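PDB 6E0K: cyclic UMP-AMP synthase from Rhodothermus marinus SG0.5JP17-172, which makes the cyclic dinucleotide 3',3'-cUAMP from UTP and ATP in a magnesium-dependent reaction, as the second messenger of a CBASS anti-phage defence system. Local coordinates for residues A[76-79]-A[80-84]; A[266-269]-A[270-273]. One frame throughout, in Å; residues are numbered along the deposited sequence.

Contact 1: A[76-79]-A[80-84]; sequences TAEQ and KRRFG
Glu78 grips both Arg81 and Arg82, one turn further along the short surface helix 77-82, which opens with a capping box and closes with a Schellman motif. Its carboxylate is shared out: OE1 takes Arg81 NH2 at 2.9 Å on its anti lone pair, with a weak second bond from Arg81 NE, while OE2 takes Arg82 NE at 2.7 Å on its syn side but well out of the carboxylate plane. Glu78 can bridge the two because CG stands anti to its backbone N (chi1 170°) and the chain then bends at chi2. The Arg82 guanidinium lies almost perpendicular to the carboxylate, 88° between planes; that of Arg81 is turned by 52° and lays one face over Ala77 O. On this charged side, which faces solvent and crystal neighbours, one carboxylate draws two guanidinium groups together in a salt-bridge network.

The more closely packed side looks back at the protein. Gln79 OE1 receives Thr76 N on a lone pair at 3.0 Å, and Gln79 N returns a bond to Thr76 OG1 at 3.2 Å, the reciprocal pair of the box. Gln79 NE2 donates to the backbone O of Asn142 and the Phe83 ring meets Tyr139, so this face seats the helix against the chain after strand 127-138. At the C-terminal end Gly84, with positive phi, donates its N to Arg81 O at 3.0 Å. Phe83 N binds Gln79 O at 3.1 Å, and the same oxygen lies obliquely 3.4 Å from Phe83 CD2.

Contact 2: A[266-269]-A[270-273]; sequences QWSE and EKAR
Ser268 caps helix 269-285: from the N-cap position its OG accepts Lys271 N at 3.1 Å, an amide of the first turn that has no preceding helical turn to serve it. A chi1 of 79° turns the hydroxyl back over the start of the helix, within bonding distance of that amide. Ser268 O in turn takes Ala272 N at 3.0 Å, in the carbonyl plane, and Glu269 O takes Arg273 N at 2.8 Å, so the regular helical ladder starts at once.

Side-chain charges are met in several ways. A water donates to Glu269 OE1 and accepts from Arg273 NE, 3.0 Å on each side, lying in the guanidinium plane at its edge; it links two opposite charges that do not touch directly. Arg273 NH2 is bonded to Ala245 O just after helix 231-244, and the ammonium of Lys271 turns away to a salt bridge with Asp208.

Beneath the cap lies the buried Trp267, whose own backbone is hydrogen-bonded to Leu259 and Gly261. One face of its indole carries the backbone of the first turn, with Ala272 CA 3.7 Å from Trp267 CH2, and Ala272 CB makes an off-centre CH-pi contact with the six-membered ring. The ring also stacks with Phe214 of helix 212-220, which begins at the ATP-binding Ser212; Glu265, which also binds ATP, lies just before this segment. At the pyrrole side Lys271 CB comes obliquely to within 3.3 Å of Trp267 NE1.

Both contacts are local, contact 1 spanning a short helix from cap to cap and contact 2 the start of a long one; neither encloses a long loop, and they follow in series without nesting or crossing. From the N terminus, contact 1 comes first, within the nucleotidyltransferase domain: its helix lies in the connection between strand 71-73 and helix 92-107 and leans on the chain beyond strand 127-138, away from the annotated sites. The chain then completes the sheet and enters the helical part. Contact 2 begins the last helix, 269-285: Trp267 just before it packs on helix 212-220, and Arg273 reaches the end of helix 231-244. The two centres are 40 Å apart.

Contact 1: A[76-79]-A[80-84]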
ATOM      1  N   THR A  76      23.875  -8.101  13.649  1.00 11.63           N
ATOM      2  CA  THR A  76      24.769  -9.207  13.921  1.00 10.41           C
ATOM      3  C   THR A  76      24.755  -9.523  15.408  1.00 11.97           C
ATOM      4  O   THR A  76      24.266  -8.745  16.230  1.00 12.96           O
ATOM      5  CB  THR A  76      26.200  -8.882  13.505  1.00 15.79           C
ATOM      6  OG1 THR A  76      26.695  -7.823  14.342  1.00 15.71           O
ATOM      7  CG2 THR A  76      26.255  -8.466  12.037  1.00 16.29           C
ATOM      8  N   ALA A  77      25.297 -10.687  15.748  1.00 12.98           N
ATOM      9  CA  ALA A  77      25.375 -11.064  17.154  1.00 13.42           C
ATOM     10  C   ALA A  77      26.146 -10.031  17.966  1.00 14.44           C
ATOM     11  O   ALA A  77      25.788  -9.738  19.116  1.00 15.00           O
ATOM     12  CB  ALA A  77      26.029 -12.436  17.286  1.00 15.74           C
ATOM     13  N   GLU A  78      27.231  -9.496  17.399  1.00 14.12           N
ATOM     14  CA  GLU A  78      28.020  -8.495  18.108  1.00 15.97           C
ATOM     15  C   GLU A  78      27.231  -7.207  18.318  1.00 14.48           C
ATOM     16  O   GLU A  78      27.301  -6.603  19.402  1.00 13.56           O
ATOM     17  CB  GLU A  78      29.324  -8.224  17.350  1.00 18.59           C
ATOM     18  CG  GLU A  78      30.132  -7.018  17.858  1.00 18.71           C
ATOM     19  CD  GLU A  78      30.667  -7.167  19.292  1.00 20.04           C
ATOM     20  OE1 GLU A  78      30.527  -8.239  19.927  1.00 23.95           O
ATOM     21  OE2 GLU A  78      31.258  -6.182  19.785  1.00 30.06           O
ATOM     22  N   GLN A  79      26.467  -6.773  17.309  1.00 15.58           N
ATOM     23  CA  GLN A  79      25.677  -5.560  17.482  1.00 12.26           C
ATOM     24  C   GLN A  79      24.603  -5.767  18.536  1.00 13.04           C
ATOM     25  O   GLN A  79      24.352  -4.874  19.357  1.00 13.74           O
ATOM     26  CB  GLN A  79      25.033  -5.123  16.166  1.00 14.14           C
ATOM     27  CG  GLN A  79      26.000  -4.699  15.080  1.00 16.10           C
ATOM     28  CD  GLN A  79      25.253  -4.383  13.780  1.00 18.33           C
ATOM     29  OE1 GLN A  79      24.542  -5.235  13.251  1.00 17.27           O
ATOM     30  NE2 GLN A  79      25.399  -3.147  13.271  1.00 22.06           N
ATOM     31  N   LYS A  80      23.972  -6.948  18.537  1.00 11.43           N
ATOM     32  CA  LYS A  80      22.978  -7.250  19.565  1.00  9.78           C
ATOM     33  C   LYS A  80      23.600  -7.199  20.951  1.00 11.79           C
ATOM     34  O   LYS A  80      22.994  -6.668  21.894  1.00 12.63           O
ATOM     35  CB  LYS A  80      22.352  -8.622  19.307  1.00 10.01           C
ATOM     36  CG  LYS A  80      21.492  -8.679  18.062  1.00 11.06           C
ATOM     37  CD  LYS A  80      20.887 -10.065  17.886  1.00 17.06           C
ATOM     38  CE  LYS A  80      20.333 -10.255  16.490  1.00 25.27           C
ATOM     39  NZ  LYS A  80      19.873 -11.673  16.324  1.00 33.81           N
ATOM     40  N   ARG A  81      24.820  -7.740  21.090  1.00 12.16           N
ATOM     41  CA  ARG A  81      25.521  -7.700  22.372  1.00 11.75           C
ATOM     42  C   ARG A  81      25.789  -6.263  22.811  1.00 11.77           C
ATOM     43  O   ARG A  81      25.546  -5.903  23.967  1.00 14.33           O
ATOM     44  CB  ARG A  81      26.825  -8.502  22.293  1.00 17.76           C
ATOM     45  CG  ARG A  81      26.662  -9.986  22.614  1.00 22.87           C
ATOM     46  CD  ARG A  81      28.026 -10.652  22.873  1.00 19.95           C
ATOM     47  NE  ARG A  81      28.918 -10.474  21.738  1.00 22.97           N
ATOM     48  CZ  ARG A  81      28.987 -11.318  20.715  1.00 17.51           C
ATOM     49  NH1 ARG A  81      28.211 -12.392  20.688  1.00 20.22           N
ATOM     50  NH2 ARG A  81      29.832 -11.079  19.723  1.00 27.71           N
ATOM     51  N   ARG A  82      26.278  -5.419  21.898  1.00 12.00           N
ATOM     52  CA  ARG A  82      26.584  -4.039  22.274  1.00 14.17           C
ATOM     53  C   ARG A  82      25.340  -3.289  22.741  1.00 12.33           C
ATOM     54  O   ARG A  82      25.441  -2.368  23.557  1.00 14.71           O
ATOM     55  CB  ARG A  82      27.231  -3.307  21.099  1.00 13.98           C
ATOM     56  CG  ARG A  82      28.606  -3.856  20.709  1.00 16.80           C
ATOM     57  CD  ARG A  82      29.653  -3.595  21.794  1.00 22.21           C
ATOM     58  NE  ARG A  82      30.987  -3.991  21.349  1.00 31.63           N
ATOM     59  CZ  ARG A  82      32.105  -3.804  22.049  1.00 31.22           C
ATOM     60  NH1 ARG A  82      32.066  -3.214  23.237  1.00 28.28           N
ATOM     61  NH2 ARG A  82      33.267  -4.202  21.550  1.00 33.07           N
ATOM     62  N   PHE A  83      24.170  -3.666  22.236  1.00 13.19           N
ATOM     63  CA  PHE A  83      22.914  -3.027  22.612  1.00 11.17           C
ATOM     64  C   PHE A  83      22.248  -3.679  23.816  1.00 12.57           C
ATOM     65  O   PHE A  83      21.214  -3.180  24.277  1.00 12.55           O
ATOM     66  CB  PHE A  83      21.934  -3.050  21.430  1.00 10.20           C
ATOM     67  CG  PHE A  83      22.259  -2.092  20.325  1.00 15.54           C
ATOM     68  CD1 PHE A  83      22.785  -0.839  20.587  1.00 19.23           C
ATOM     69  CD2 PHE A  83      21.983  -2.440  19.014  1.00 14.26           C
ATOM     70  CE1 PHE A  83      23.057   0.047  19.552  1.00 23.14           C
ATOM     71  CE2 PHE A  83      22.257  -1.568  17.961  1.00 16.33           C
ATOM     72  CZ  PHE A  83      22.787  -0.321  18.229  1.00 18.31           C
ATOM     73  N   GLY A  84      22.793  -4.781  24.335  1.00 11.71           N
ATOM     74  CA  GLY A  84      22.159  -5.434  25.468  1.00 12.40           C
ATOM     75  C   GLY A  84      20.898  -6.206  25.131  1.00 11.01           C
ATOM     76  O   GLY A  84      20.072  -6.436  26.011  1.00 12.60           O
TER

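Contact 2: A[266-269]-A[270-273]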
ATOM      1  N   GLN A 266       8.264  -6.085  -7.024  1.00 25.09           N
ATOM      2  CA  GLN A 266       8.576  -4.881  -7.770  1.00 24.81           C
ATOM      3  C   GLN A 266       7.798  -4.861  -9.077  1.00 21.76           C
ATOM      4  O   GLN A 266       7.330  -5.894  -9.566  1.00 25.82           O
ATOM      5  CB  GLN A 266      10.080  -4.806  -8.048  1.00 26.31           C
ATOM      6  CG  GLN A 266      10.886  -4.891  -6.769  1.00 30.75           C
ATOM      7  CD  GLN A 266      12.342  -5.132  -7.025  1.00 36.58           C
ATOM      8  OE1 GLN A 266      12.718  -6.129  -7.642  1.00 36.18           O
ATOM      9  NE2 GLN A 266      13.179  -4.217  -6.560  1.00 45.71           N
ATOM     10  N   TRP A 267       7.678  -3.668  -9.637  1.00 19.98           N
ATOM     11  CA  TRP A 267       7.037  -3.478 -10.927  1.00 20.85           C
ATOM     12  C   TRP A 267       8.097  -3.620 -12.016  1.00 24.68           C
ATOM     13  O   TRP A 267       9.238  -4.012 -11.757  1.00 23.25           O
ATOM     14  CB  TRP A 267       6.348  -2.117 -10.970  1.00 19.50           C
ATOM     15  CG  TRP A 267       5.126  -2.056 -11.846  1.00 16.66           C
ATOM     16  CD1 TRP A 267       4.442  -3.109 -12.376  1.00 21.38           C
ATOM     17  CD2 TRP A 267       4.434  -0.872 -12.261  1.00 17.62           C
ATOM     18  NE1 TRP A 267       3.366  -2.653 -13.107  1.00 20.28           N
ATOM     19  CE2 TRP A 267       3.341  -1.284 -13.052  1.00 19.11           C
ATOM     20  CE3 TRP A 267       4.636   0.499 -12.041  1.00 15.89           C
ATOM     21  CZ2 TRP A 267       2.444  -0.369 -13.625  1.00 16.79           C
ATOM     22  CZ3 TRP A 267       3.748   1.406 -12.601  1.00 16.84           C
ATOM     23  CH2 TRP A 267       2.663   0.963 -13.391  1.00 13.14           C
ATOM     24  N   SER A 268       7.740  -3.309 -13.254  1.00 21.94           N
ATOM     25  CA  SER A 268       8.716  -3.263 -14.327  1.00 21.71           C
ATOM     26  C   SER A 268       8.555  -1.953 -15.078  1.00 23.71           C
ATOM     27  O   SER A 268       7.452  -1.404 -15.172  1.00 21.17           O
ATOM     28  CB  SER A 268       8.583  -4.462 -15.274  1.00 29.10           C
ATOM     29  OG  SER A 268       7.517  -4.300 -16.195  1.00 29.11           O
ATOM     30  N   GLU A 269       9.679  -1.424 -15.563  1.00 21.03           N
ATOM     31  CA  GLU A 269       9.625  -0.190 -16.336  1.00 18.64           C
ATOM     32  C   GLU A 269       8.734  -0.356 -17.555  1.00 20.55           C
ATOM     33  O   GLU A 269       8.015   0.573 -17.938  1.00 19.58           O
ATOM     34  CB  GLU A 269      11.023   0.233 -16.777  1.00 20.41           C
ATOM     35  CG  GLU A 269      11.933   0.647 -15.638  1.00 21.67           C
ATOM     36  CD  GLU A 269      13.210   1.252 -16.153  1.00 29.79           C
ATOM     37  OE1 GLU A 269      13.136   2.007 -17.147  1.00 29.71           O
ATOM     38  OE2 GLU A 269      14.285   0.956 -15.586  1.00 27.56           O
ATOM     39  N   GLU A 270       8.753  -1.535 -18.173  1.00 19.30           N
ATOM     40  CA  GLU A 270       7.928  -1.734 -19.355  1.00 19.48           C
ATOM     41  C   GLU A 270       6.444  -1.664 -19.015  1.00 17.36           C
ATOM     42  O   GLU A 270       5.649  -1.118 -19.793  1.00 18.57           O
ATOM     43  CB  GLU A 270       8.271  -3.063 -20.023  1.00 22.02           C
ATOM     44  CG  GLU A 270       7.676  -3.194 -21.404  1.00 38.78           C
ATOM     45  CD  GLU A 270       8.280  -2.221 -22.416  1.00 52.19           C
ATOM     46  OE1 GLU A 270       9.336  -1.597 -22.124  1.00 52.92           O
ATOM     47  OE2 GLU A 270       7.694  -2.070 -23.505  1.00 59.49           O
ATOM     48  N   LYS A 271       6.048  -2.194 -17.853  1.00 16.54           N
ATOM     49  CA  LYS A 271       4.649  -2.073 -17.435  1.00 16.24           C
ATOM     50  C   LYS A 271       4.285  -0.624 -17.138  1.00 16.46           C
ATOM     51  O   LYS A 271       3.167  -0.183 -17.446  1.00 14.96           O
ATOM     52  CB  LYS A 271       4.375  -2.942 -16.201  1.00 20.71           C
ATOM     53  CG  LYS A 271       4.368  -4.448 -16.476  1.00 24.92           C
ATOM     54  CD  LYS A 271       3.170  -4.854 -17.320  1.00 28.79           C
ATOM     55  CE  LYS A 271       3.162  -6.349 -17.611  1.00 39.89           C
ATOM     56  NZ  LYS A 271       2.688  -7.129 -16.445  1.00 45.11           N
ATOM     57  N   ALA A 272       5.204   0.130 -16.527  1.00 15.20           N
ATOM     58  CA  ALA A 272       4.952   1.550 -16.297  1.00 13.50           C
ATOM     59  C   ALA A 272       4.802   2.304 -17.615  1.00 15.14           C
ATOM     60  O   ALA A 272       3.914   3.148 -17.755  1.00 15.06           O
ATOM     61  CB  ALA A 272       6.074   2.159 -15.454  1.00 12.57           C
ATOM     62  N   ARG A 273       5.675   2.022 -18.590  1.00 14.84           N
ATOM     63  CA  ARG A 273       5.549   2.668 -19.898  1.00 14.50           C
ATOM     64  C   ARG A 273       4.232   2.307 -20.573  1.00 15.17           C
ATOM     65  O   ARG A 273       3.640   3.129 -21.285  1.00 15.93           O
ATOM     66  CB  ARG A 273       6.722   2.269 -20.791  1.00 16.10           C
ATOM     67  CG  ARG A 273       8.059   2.651 -20.223  1.00 21.77           C
ATOM     68  CD  ARG A 273       8.280   4.120 -20.359  1.00 30.59           C
ATOM     69  NE  ARG A 273       9.658   4.480 -20.039  1.00 35.70           N
ATOM     70  CZ  ARG A 273      10.021   5.685 -19.626  1.00 37.03           C
ATOM     71  NH1 ARG A 273       9.097   6.633 -19.478  1.00 27.41           N
ATOM     72  NH2 ARG A 273      11.293   5.934 -19.346  1.00 33.31           N
TER
HETATM   73  O   HOH W   1      11.643   2.233 -19.762  1.00 30.15           O